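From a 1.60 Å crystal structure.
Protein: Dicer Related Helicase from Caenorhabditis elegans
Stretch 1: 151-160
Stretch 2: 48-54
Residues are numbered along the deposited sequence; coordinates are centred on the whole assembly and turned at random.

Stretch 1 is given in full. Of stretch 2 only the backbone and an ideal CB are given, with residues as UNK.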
# COMPACT_ATOMS: atom_id res chain seq x y z
N LEU B 151 -1.26 26.22 21.08
CA LEU B 151 -2.28 27.12 20.55
C LEU B 151 -3.40 26.30 19.90
O LEU B 151 -4.59 26.65 20.04
CB LEU B 151 -1.72 27.98 19.44
CG LEU B 151 -1.00 29.20 19.91
CD1 LEU B 151 -0.15 29.75 18.79
CD2 LEU B 151 -2.10 30.19 20.27
N ASP B 152 -3.02 25.27 19.15
CA ASP B 152 -4.04 24.45 18.52
C ASP B 152 -4.82 23.70 19.61
O ASP B 152 -6.05 23.53 19.47
CB ASP B 152 -3.47 23.46 17.49
CG ASP B 152 -3.10 24.11 16.16
OD1 ASP B 152 -3.47 25.28 15.95
OD2 ASP B 152 -2.47 23.43 15.30
N SER B 153 -4.14 23.26 20.68
CA SER B 153 -4.80 22.58 21.80
C SER B 153 -5.78 23.51 22.51
O SER B 153 -6.88 23.09 22.93
CB SER B 153 -3.80 22.07 22.83
OG SER B 153 -4.48 21.34 23.85
N ARG B 154 -5.40 24.78 22.65
CA ARG B 154 -6.27 25.72 23.35
C ARG B 154 -7.55 25.94 22.54
O ARG B 154 -8.65 26.04 23.10
CB ARG B 154 -5.56 27.03 23.64
CG ARG B 154 -4.72 27.01 24.95
CD ARG B 154 -4.34 28.41 25.51
NE ARG B 154 -3.61 29.19 24.51
CZ ARG B 154 -2.29 29.14 24.33
NH1 ARG B 154 -1.53 28.38 25.11
NH2 ARG B 154 -1.73 29.86 23.38
N GLN B 155 -7.42 26.04 21.23
CA GLN B 155 -8.57 26.18 20.36
C GLN B 155 -9.43 24.95 20.36
O GLN B 155 -10.60 25.05 20.20
CB GLN B 155 -8.17 26.44 18.92
CG GLN B 155 -7.53 27.75 18.59
CD GLN B 155 -8.46 28.93 18.75
OE1 GLN B 155 -9.61 28.92 18.32
NE2 GLN B 155 -7.95 29.96 19.37
N HIS B 156 -8.82 23.79 20.43
CA HIS B 156 -9.55 22.52 20.50
C HIS B 156 -10.34 22.48 21.80
O HIS B 156 -11.51 22.10 21.80
CB HIS B 156 -8.57 21.35 20.47
CG HIS B 156 -9.22 20.00 20.49
ND1 HIS B 156 -9.31 19.21 19.37
CD2 HIS B 156 -9.82 19.30 21.49
CE1 HIS B 156 -9.93 18.08 19.67
NE2 HIS B 156 -10.25 18.11 20.95
N ASN B 157 -9.70 22.86 22.90
CA ASN B 157 -10.36 22.80 24.21
C ASN B 157 -11.53 23.73 24.27
O ASN B 157 -12.55 23.46 24.93
CB ASN B 157 -9.39 23.16 25.33
CG ASN B 157 -8.36 22.09 25.56
OD1 ASN B 157 -8.55 20.96 25.16
ND2 ASN B 157 -7.26 22.45 26.23
N LYS B 158 -11.38 24.88 23.63
CA LYS B 158 -12.43 25.87 23.65
C LYS B 158 -13.70 25.39 22.93
O LYS B 158 -14.81 25.64 23.42
CB LYS B 158 -11.95 27.15 23.03
CG LYS B 158 -12.97 28.20 23.06
CD LYS B 158 -12.39 29.53 22.62
CE LYS B 158 -13.47 30.64 22.68
NZ LYS B 158 -14.58 30.50 21.66
N GLN B 159 -13.52 24.69 21.80
CA GLN B 159 -14.62 24.05 21.08
C GLN B 159 -15.24 22.91 21.89
O GLN B 159 -16.47 22.74 21.93
CB GLN B 159 -14.14 23.48 19.74
CG GLN B 159 -13.87 24.51 18.66
CD GLN B 159 -15.09 25.38 18.38
OE1 GLN B 159 -15.04 26.60 18.51
NE2 GLN B 159 -16.18 24.76 17.97
N LEU B 160 -14.38 22.13 22.53
CA LEU B 160 -14.80 21.04 23.41
C LEU B 160 -15.71 21.51 24.53
O LEU B 160 -16.75 20.87 24.79
CB LEU B 160 -13.59 20.30 23.98
CG LEU B 160 -13.98 19.17 24.93
CD1 LEU B 160 -14.86 18.18 24.19
CD2 LEU B 160 -12.75 18.49 25.48
N UNK B 48 2.86 22.43 11.76
CA UNK B 48 2.18 23.53 11.09
C UNK B 48 0.70 23.59 11.55
O UNK B 48 -0.01 22.59 11.44
CB UNK B 48 2.27 23.37 9.57
N UNK B 49 0.24 24.73 12.08
CA UNK B 49 -1.14 24.80 12.55
C UNK B 49 -2.15 24.52 11.43
O UNK B 49 -1.93 24.91 10.29
CB UNK B 49 -1.41 26.18 13.16
N UNK B 50 -3.27 23.86 11.72
CA UNK B 50 -4.29 23.64 10.66
C UNK B 50 -5.31 24.77 10.48
O UNK B 50 -5.97 24.87 9.42
CB UNK B 50 -5.06 22.35 10.96
N UNK B 51 -5.42 25.60 11.50
CA UNK B 51 -6.42 26.68 11.55
C UNK B 51 -7.85 26.16 11.36
O UNK B 51 -8.70 26.84 10.78
CB UNK B 51 -6.11 27.73 10.48
N UNK B 52 -8.11 24.94 11.84
CA UNK B 52 -9.44 24.36 11.74
C UNK B 52 -9.50 23.22 12.75
O UNK B 52 -8.71 22.29 12.67
CB UNK B 52 -9.75 23.88 10.32
N UNK B 53 -10.40 23.30 13.71
CA UNK B 53 -10.39 22.34 14.83
C UNK B 53 -11.01 21.05 14.32
O UNK B 53 -11.91 21.08 13.49
CB UNK B 53 -11.15 22.87 16.05
N UNK B 54 -10.50 19.92 14.79
CA UNK B 54 -10.99 18.62 14.38
C UNK B 54 -12.45 18.51 14.71
O UNK B 54 -12.94 19.15 15.64
CB UNK B 54 -10.20 17.49 15.05

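Stretch 1 is one run of helix. D152, Q155 and Q159 have CA-to-CB bonds pointing toward stretch 2, and that of H156 is sideways. Stretch 2 passes this surface as an irregular segment, with position 49 nearest D152 and position 53 nearest H156.

At position 48 the CA-to-CB bond points away, and no atom of stretch 1 lies within 5.5 Å of the ideal CB. Stretch 1 sets no preference, so many side chains would fit, polar ones included. The residue is E48. Its carboxylate pairs with the side chain at position 51.

At position 49 the CA-to-CB bond points toward the helix. The ideal CB is 3.6 Å from D152 OD1, so a carboxylate oxygen sits almost at the base of the side chain. A short donor suits this spot: serine or threonine could reach the oxygen with a single hydroxyl. A long side chain would have to turn aside, and an acidic one would set like charges together. The residue is S49. Its OG donates a hydrogen bond of 2.8 Å to D152 OD1. This is the only direct hydrogen bond between the stretches.

At position 50 the CA-to-CB bond is sideways. The ideal CB is 5.2 Å from D152 OD2, near a negative charge but not packed against it. Lysine, arginine or a neutral polar residue would all be reasonable. The residue is K50. The end of its side chain leads away from the helix, and NZ bonds elsewhere in the structure. The nearest approach comes from the backbone, with K50 N 3.7 Å from D152 OD2.

Position 51 has positive phi and psi, 56° and 33°. Glycine, asparagine or aspartate adopt such angles most readily. The CA-to-CB bond points away into space that stretch 1 leaves open, so a long side chain is also possible. The residue is R51. It folds back along its own segment, where R51 NH1 donates to S49 O at 2.9 Å. R51 NH1 also forms a salt bridge with E48 OE2 at 3.5 Å, a weak hydrogen bond. R51 N makes another weak one, 3.3 Å to S49 OG.

Position 52 is extended, and its CA-to-CB bond points away. Stretch 1 offers it nothing, and a polar or charged residue would do. The residue is K52, which makes no contact with the helix.

At position 53 the CA-to-CB bond points toward the helix. The ideal CB is 4.1 Å from Q159 CG and 4.7 Å from both Q155 O and H156 CA. A compact branched side chain suits this surface: valine or isoleucine, perhaps threonine. The residue is V53, which has the largest covered area in either stretch. V53 CG2 lies 3.7 Å from Q155 O, and V53 CG1 3.9 Å from H156 CA; both methyls reach Q159 CG.

At position 54 the CA-to-CB bond is sideways, the ideal CB 4.7 Å from H156 CE1. A small residue fits beside the ring. The residue is S54. A water bridge uses its backbone: S54 N donates to the water at 2.9 Å, and the water is 2.9 Å from H156 ND1. S54 OG bonds just beyond the stretch.

Stretch 2, residues 48-54: ESKRKVS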
# COMPACT_ATOMS: atom_id res chain seq x y z
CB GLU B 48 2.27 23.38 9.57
CG GLU B 48 1.68 24.56 8.83
CD GLU B 48 2.65 25.78 8.69
OE1 GLU B 48 3.84 25.72 9.11
OE2 GLU B 48 2.22 26.79 8.11
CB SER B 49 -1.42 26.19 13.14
OG SER B 49 -2.81 26.34 13.41
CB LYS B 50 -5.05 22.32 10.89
CG LYS B 50 -4.29 21.10 10.42
CD LYS B 50 -5.16 19.85 10.44
CE LYS B 50 -6.25 19.91 9.38
NZ LYS B 50 -7.05 18.65 9.39
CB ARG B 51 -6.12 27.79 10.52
CG ARG B 51 -4.89 28.64 10.82
CD ARG B 51 -3.65 28.04 10.17
NE ARG B 51 -2.61 29.04 9.89
CZ ARG B 51 -1.39 28.75 9.43
NH1 ARG B 51 -1.01 27.47 9.22
NH2 ARG B 51 -0.52 29.74 9.20
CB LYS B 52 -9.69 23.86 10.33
CG LYS B 52 -11.10 23.37 10.11
CD LYS B 52 -12.05 24.53 9.88
CE LYS B 52 -11.77 25.21 8.55
NZ LYS B 52 -12.72 26.32 8.26
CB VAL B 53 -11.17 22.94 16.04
CG1 VAL B 53 -11.41 21.91 17.14
CG2 VAL B 53 -10.47 24.16 16.62
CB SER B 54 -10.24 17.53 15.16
OG SER B 54 -10.65 16.23 14.75
O HOH W 1 -8.28 19.98 16.73
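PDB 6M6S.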